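Local coordinates for protease Do-like 2, chloroplastic (Arabidopsis thaliana, PDB 4FLN), which is a chloroplast serine protease that performs the primary cleavage of the photodamaged D1 protein of plant photosystem II, at residues B[327-339]-B[347-359]. Sequence-based numbering, arbitrary orientation.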
loop_
_atom_site.group_PDB
_atom_site.type_symbol
_atom_site.label_atom_id
_atom_site.label_comp_id
_atom_site.label_asym_id
_atom_site.label_seq_id
_atom_site.Cartn_x
_atom_site.Cartn_y
_atom_site.Cartn_z
ATOM N N LEU B 327 -5.736 -43.567 -7.571
ATOM C CA LEU B 327 -6.211 -44.916 -7.284
ATOM C C LEU B 327 -6.696 -44.977 -5.852
ATOM O O LEU B 327 -7.778 -45.477 -5.569
ATOM C CB LEU B 327 -5.106 -45.952 -7.492
ATOM C CG LEU B 327 -4.650 -46.142 -8.934
ATOM C CD1 LEU B 327 -3.569 -47.207 -9.017
ATOM C CD2 LEU B 327 -5.848 -46.501 -9.788
ATOM N N ILE B 328 -5.879 -44.452 -4.950
ATOM C CA ILE B 328 -6.201 -44.463 -3.538
ATOM C C ILE B 328 -7.562 -43.821 -3.279
ATOM O O ILE B 328 -8.348 -44.317 -2.473
ATOM C CB ILE B 328 -5.126 -43.722 -2.745
ATOM C CG1 ILE B 328 -3.779 -44.420 -2.918
ATOM C CG2 ILE B 328 -5.518 -43.613 -1.290
ATOM C CD1 ILE B 328 -2.626 -43.631 -2.340
ATOM N N SER B 329 -7.839 -42.724 -3.977
ATOM C CA SER B 329 -9.058 -41.963 -3.748
ATOM C C SER B 329 -10.313 -42.648 -4.308
ATOM O O SER B 329 -11.431 -42.351 -3.893
ATOM C CB SER B 329 -8.919 -40.561 -4.340
ATOM O OG SER B 329 -8.812 -40.621 -5.754
ATOM N N GLN B 330 -10.137 -43.564 -5.249
ATOM C CA GLN B 330 -11.292 -44.203 -5.876
ATOM C C GLN B 330 -11.841 -45.350 -5.037
ATOM O O GLN B 330 -12.832 -45.986 -5.403
ATOM C CB GLN B 330 -10.974 -44.657 -7.306
ATOM C CG GLN B 330 -11.334 -43.617 -8.363
ATOM C CD GLN B 330 -12.700 -42.992 -8.114
ATOM O OE1 GLN B 330 -12.821 -41.980 -7.415
ATOM N NE2 GLN B 330 -13.736 -43.599 -8.674
ATOM N N LYS B 331 -11.197 -45.602 -3.905
ATOM C CA LYS B 331 -11.635 -46.646 -2.993
ATOM C C LYS B 331 -12.676 -46.081 -2.038
ATOM O O LYS B 331 -12.972 -44.891 -2.068
ATOM C CB LYS B 331 -10.440 -47.190 -2.197
ATOM C CG LYS B 331 -9.368 -47.913 -3.024
ATOM C CD LYS B 331 -9.867 -49.259 -3.549
ATOM C CE LYS B 331 -8.732 -50.079 -4.138
ATOM N NZ LYS B 331 -9.207 -51.333 -4.778
ATOM N N PHE B 332 -13.216 -46.930 -1.176
ATOM C CA PHE B 332 -14.113 -46.466 -0.120
ATOM C C PHE B 332 -13.535 -46.728 1.264
ATOM O O PHE B 332 -12.660 -47.574 1.435
ATOM C CB PHE B 332 -15.497 -47.091 -0.274
ATOM C CG PHE B 332 -16.225 -46.614 -1.492
ATOM C CD1 PHE B 332 -17.038 -45.489 -1.433
ATOM C CD2 PHE B 332 -16.067 -47.259 -2.706
ATOM C CE1 PHE B 332 -17.688 -45.034 -2.562
ATOM C CE2 PHE B 332 -16.715 -46.808 -3.834
ATOM C CZ PHE B 332 -17.524 -45.697 -3.766
ATOM N N ALA B 333 -13.995 -45.978 2.252
ATOM C CA ALA B 333 -13.500 -46.192 3.601
ATOM C C ALA B 333 -13.681 -47.661 3.953
ATOM O O ALA B 333 -14.761 -48.224 3.780
ATOM C CB ALA B 333 -14.228 -45.303 4.588
ATOM N N GLY B 334 -12.608 -48.283 4.420
ATOM C CA GLY B 334 -12.648 -49.674 4.820
ATOM C C GLY B 334 -12.072 -50.634 3.797
ATOM O O GLY B 334 -11.797 -51.790 4.118
ATOM N N ASP B 335 -11.887 -50.163 2.566
ATOM C CA ASP B 335 -11.418 -51.032 1.486
ATOM C C ASP B 335 -9.984 -51.498 1.670
ATOM O O ASP B 335 -9.164 -50.817 2.291
ATOM C CB ASP B 335 -11.530 -50.336 0.131
ATOM C CG ASP B 335 -12.943 -50.303 -0.398
ATOM O OD1 ASP B 335 -13.845 -50.905 0.239
ATOM O OD2 ASP B 335 -13.139 -49.683 -1.469
ATOM N N ILE B 336 -9.677 -52.658 1.106
ATOM C CA ILE B 336 -8.308 -53.152 1.103
ATOM C C ILE B 336 -7.668 -52.996 -0.277
ATOM O O ILE B 336 -8.278 -53.319 -1.299
ATOM C CB ILE B 336 -8.249 -54.621 1.552
ATOM C CG1 ILE B 336 -8.813 -54.758 2.974
ATOM C CG2 ILE B 336 -6.832 -55.152 1.453
ATOM C CD1 ILE B 336 -8.364 -56.004 3.727
ATOM N N ALA B 337 -6.446 -52.481 -0.299
ATOM C CA ALA B 337 -5.654 -52.425 -1.528
ATOM C C ALA B 337 -4.472 -53.376 -1.426
ATOM O O ALA B 337 -3.848 -53.476 -0.374
ATOM C CB ALA B 337 -5.153 -51.006 -1.791
ATOM N N GLU B 338 -4.169 -54.081 -2.511
ATOM C CA GLU B 338 -2.951 -54.874 -2.565
ATOM C C GLU B 338 -1.786 -54.011 -3.030
ATOM O O GLU B 338 -1.883 -53.289 -4.012
ATOM C CB GLU B 338 -3.134 -56.083 -3.467
ATOM C CG GLU B 338 -4.276 -56.984 -3.032
ATOM C CD GLU B 338 -4.383 -58.233 -3.873
ATOM O OE1 GLU B 338 -5.440 -58.902 -3.817
ATOM O OE2 GLU B 338 -3.407 -58.546 -4.585
ATOM N N ILE B 339 -0.681 -54.069 -2.305
ATOM C CA ILE B 339 0.436 -53.200 -2.615
ATOM C C ILE B 339 1.741 -53.977 -2.762
ATOM O O ILE B 339 2.199 -54.639 -1.832
ATOM C CB ILE B 339 0.568 -52.085 -1.559
ATOM C CG1 ILE B 339 -0.710 -51.240 -1.527
ATOM C CG2 ILE B 339 1.783 -51.212 -1.838
ATOM C CD1 ILE B 339 -0.717 -50.146 -0.476
ATOM N N HIS B 347 11.244 -58.222 -3.246
ATOM C CA HIS B 347 9.856 -57.999 -3.633
ATOM C C HIS B 347 8.936 -58.690 -2.646
ATOM O O HIS B 347 9.213 -59.795 -2.194
ATOM C CB HIS B 347 9.588 -58.514 -5.045
ATOM C CG HIS B 347 9.960 -57.541 -6.121
ATOM N ND1 HIS B 347 11.268 -57.265 -6.457
ATOM C CD2 HIS B 347 9.192 -56.772 -6.931
ATOM C CE1 HIS B 347 11.292 -56.371 -7.431
ATOM N NE2 HIS B 347 10.046 -56.055 -7.735
ATOM N N LYS B 348 7.851 -58.022 -2.288
ATOM C CA LYS B 348 6.914 -58.577 -1.333
ATOM C C LYS B 348 5.540 -57.985 -1.606
ATOM O O LYS B 348 5.433 -56.840 -2.039
ATOM C CB LYS B 348 7.379 -58.245 0.083
ATOM C CG LYS B 348 6.792 -59.136 1.161
ATOM C CD LYS B 348 7.691 -59.180 2.396
ATOM C CE LYS B 348 9.118 -59.638 2.053
ATOM N NZ LYS B 348 9.207 -61.067 1.613
ATOM N N LYS B 349 4.488 -58.759 -1.366
ATOM C CA LYS B 349 3.132 -58.247 -1.498
ATOM C C LYS B 349 2.503 -58.051 -0.116
ATOM O O LYS B 349 2.714 -58.866 0.778
ATOM C CB LYS B 349 2.293 -59.206 -2.330
ATOM C CG LYS B 349 1.135 -58.562 -3.069
ATOM C CD LYS B 349 0.637 -59.504 -4.164
ATOM C CE LYS B 349 -0.223 -58.785 -5.198
ATOM N NZ LYS B 349 -0.768 -59.732 -6.217
ATOM N N VAL B 350 1.758 -56.963 0.067
ATOM C CA VAL B 350 1.014 -56.748 1.306
ATOM C C VAL B 350 -0.389 -56.184 1.056
ATOM O O VAL B 350 -0.666 -55.649 -0.016
ATOM C CB VAL B 350 1.761 -55.812 2.285
ATOM C CG1 VAL B 350 3.245 -56.101 2.278
ATOM C CG2 VAL B 350 1.498 -54.360 1.943
ATOM N N GLN B 351 -1.269 -56.312 2.048
ATOM C CA GLN B 351 -2.595 -55.702 1.992
ATOM C C GLN B 351 -2.690 -54.558 3.000
ATOM O O GLN B 351 -2.144 -54.647 4.095
ATOM C CB GLN B 351 -3.683 -56.722 2.308
ATOM C CG GLN B 351 -3.671 -57.954 1.446
ATOM C CD GLN B 351 -4.791 -58.910 1.813
ATOM O OE1 GLN B 351 -5.941 -58.711 1.420
ATOM N NE2 GLN B 351 -4.461 -59.951 2.575
ATOM N N VAL B 352 -3.385 -53.488 2.629
ATOM C CA VAL B 352 -3.557 -52.348 3.516
ATOM C C VAL B 352 -4.994 -51.869 3.544
ATOM O O VAL B 352 -5.619 -51.708 2.502
ATOM C CB VAL B 352 -2.685 -51.166 3.097
ATOM C CG1 VAL B 352 -2.807 -50.056 4.124
ATOM C CG2 VAL B 352 -1.238 -51.599 2.954
ATOM N N VAL B 353 -5.523 -51.650 4.739
ATOM C CA VAL B 353 -6.833 -51.034 4.861
ATOM C C VAL B 353 -6.670 -49.539 4.638
ATOM O O VAL B 353 -5.734 -48.931 5.164
ATOM C CB VAL B 353 -7.465 -51.263 6.252
ATOM C CG1 VAL B 353 -8.840 -50.594 6.327
ATOM C CG2 VAL B 353 -7.559 -52.749 6.570
ATOM N N LEU B 354 -7.572 -48.954 3.855
ATOM C CA LEU B 354 -7.534 -47.525 3.585
ATOM C C LEU B 354 -8.654 -46.788 4.308
ATOM O O LEU B 354 -9.828 -47.050 4.082
ATOM C CB LEU B 354 -7.658 -47.269 2.088
ATOM C CG LEU B 354 -6.845 -48.202 1.205
ATOM C CD1 LEU B 354 -7.154 -47.948 -0.265
ATOM C CD2 LEU B 354 -5.378 -48.026 1.506
ATOM N N ARG B 355 -8.296 -45.855 5.176
ATOM C CA ARG B 355 -9.311 -45.024 5.804
ATOM C C ARG B 355 -9.038 -43.554 5.523
ATOM O O ARG B 355 -7.916 -43.187 5.173
ATOM C CB ARG B 355 -9.407 -45.309 7.306
ATOM C CG ARG B 355 -9.884 -46.720 7.618
ATOM C CD ARG B 355 -11.040 -46.725 8.610
ATOM N NE ARG B 355 -12.322 -47.010 7.969
ATOM C CZ ARG B 355 -13.006 -48.141 8.119
ATOM N NH1 ARG B 355 -12.539 -49.098 8.897
ATOM N NH2 ARG B 355 -14.162 -48.309 7.492
ATOM N N PRO B 356 -10.077 -42.716 5.641
ATOM C CA PRO B 356 -9.939 -41.270 5.467
ATOM C C PRO B 356 -8.922 -40.711 6.445
ATOM O O PRO B 356 -8.759 -41.257 7.528
ATOM C CB PRO B 356 -11.341 -40.738 5.785
ATOM C CG PRO B 356 -12.087 -41.869 6.379
ATOM C CD PRO B 356 -11.477 -43.109 5.852
ATOM N N ARG B 357 -8.233 -39.648 6.053
ATOM C CA ARG B 357 -7.201 -39.063 6.896
ATOM C C ARG B 357 -7.754 -38.673 8.262
ATOM O O ARG B 357 -8.873 -38.169 8.364
ATOM C CB ARG B 357 -6.601 -37.839 6.215
ATOM C CG ARG B 357 -5.185 -37.545 6.641
ATOM C CD ARG B 357 -4.353 -37.065 5.464
ATOM N NE ARG B 357 -2.933 -37.065 5.793
ATOM C CZ ARG B 357 -2.314 -36.056 6.397
ATOM N NH1 ARG B 357 -2.996 -34.971 6.731
ATOM N NH2 ARG B 357 -1.016 -36.129 6.665
ATOM N N VAL B 358 -6.961 -38.917 9.305
ATOM C CA VAL B 358 -7.270 -38.461 10.660
ATOM C C VAL B 358 -6.492 -37.170 10.955
ATOM O O VAL B 358 -5.265 -37.185 11.071
ATOM C CB VAL B 358 -6.893 -39.535 11.702
ATOM C CG1 VAL B 358 -7.053 -39.007 13.123
ATOM C CG2 VAL B 358 -7.724 -40.788 11.494
ATOM N N HIS B 359 -7.205 -36.056 11.079
ATOM C CA HIS B 359 -6.562 -34.758 11.248
ATOM C C HIS B 359 -6.482 -34.326 12.711
ATOM O O HIS B 359 -7.494 -34.003 13.325
ATOM C CB HIS B 359 -7.331 -33.700 10.468
ATOM C CG HIS B 359 -7.153 -33.787 8.989
ATOM N ND1 HIS B 359 -6.055 -33.260 8.341
ATOM C CD2 HIS B 359 -7.943 -34.320 8.026
ATOM C CE1 HIS B 359 -6.170 -33.476 7.043
ATOM N NE2 HIS B 359 -7.305 -34.117 6.825
#
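With CG beside its backbone N (chi1 -42°) and the branch beyond it extended, Leu354 brings CD1 across the side chain of Lys331 and against the methyl of Ala337; Lys331 CG, set beside its own backbone N by chi1, meets CD1 at 3.5 Å, and the bend at chi2 leads the rest of the chain off to a salt bridge of NZ with Asp304. The two segments hold the open end of the antiparallel beta hairpin of strands 336-343 and 346-353 in the first PDZ domain, together with the turn leading into it from helix 325-329. Paired backbone bonds join Ala337 to Val352 and Ile339 to Val350, the straightest being Ile339 N to Val350 O (2.8 Å). Beyond them, Leu354 N donates to Asp335 O at 2.9 Å, and Gly334 N to Leu354 O, extending the pairing into the type II turn from Phe332 to Asp335. That turn is tied internally by Phe332 N, which reaches Asp335 OD2 at 2.8 Å from above the carboxylate plane.

The sheet separates two environments. Ala337, Ile339, Val350 and Val352 share the inner face: Ile339 CD1 lies against Val352 CG2 at 3.8 Å, and Ala337 and Ile339 both pack on Phe303 of strand 299-303. On the other face Ile336 CG2 meets Gln351 CB, while Glu338 and Lys349 converge in a salt bridge, OE2 to NZ 3.3 Å; Lys349 NZ also has a weak, long ion pair with Asp305. Ile328 and Ser329, on the helix leading into the turn, pack on the bound peptide, Ile328 on its backbone. At the turn, Ala333 CB rests on Pro356 CD, and Arg355, bent at chi2 and chi3, folds its guanidinium back so that Gly334 CA sits over one face, offset toward the rim, 3.4 Å from NH2.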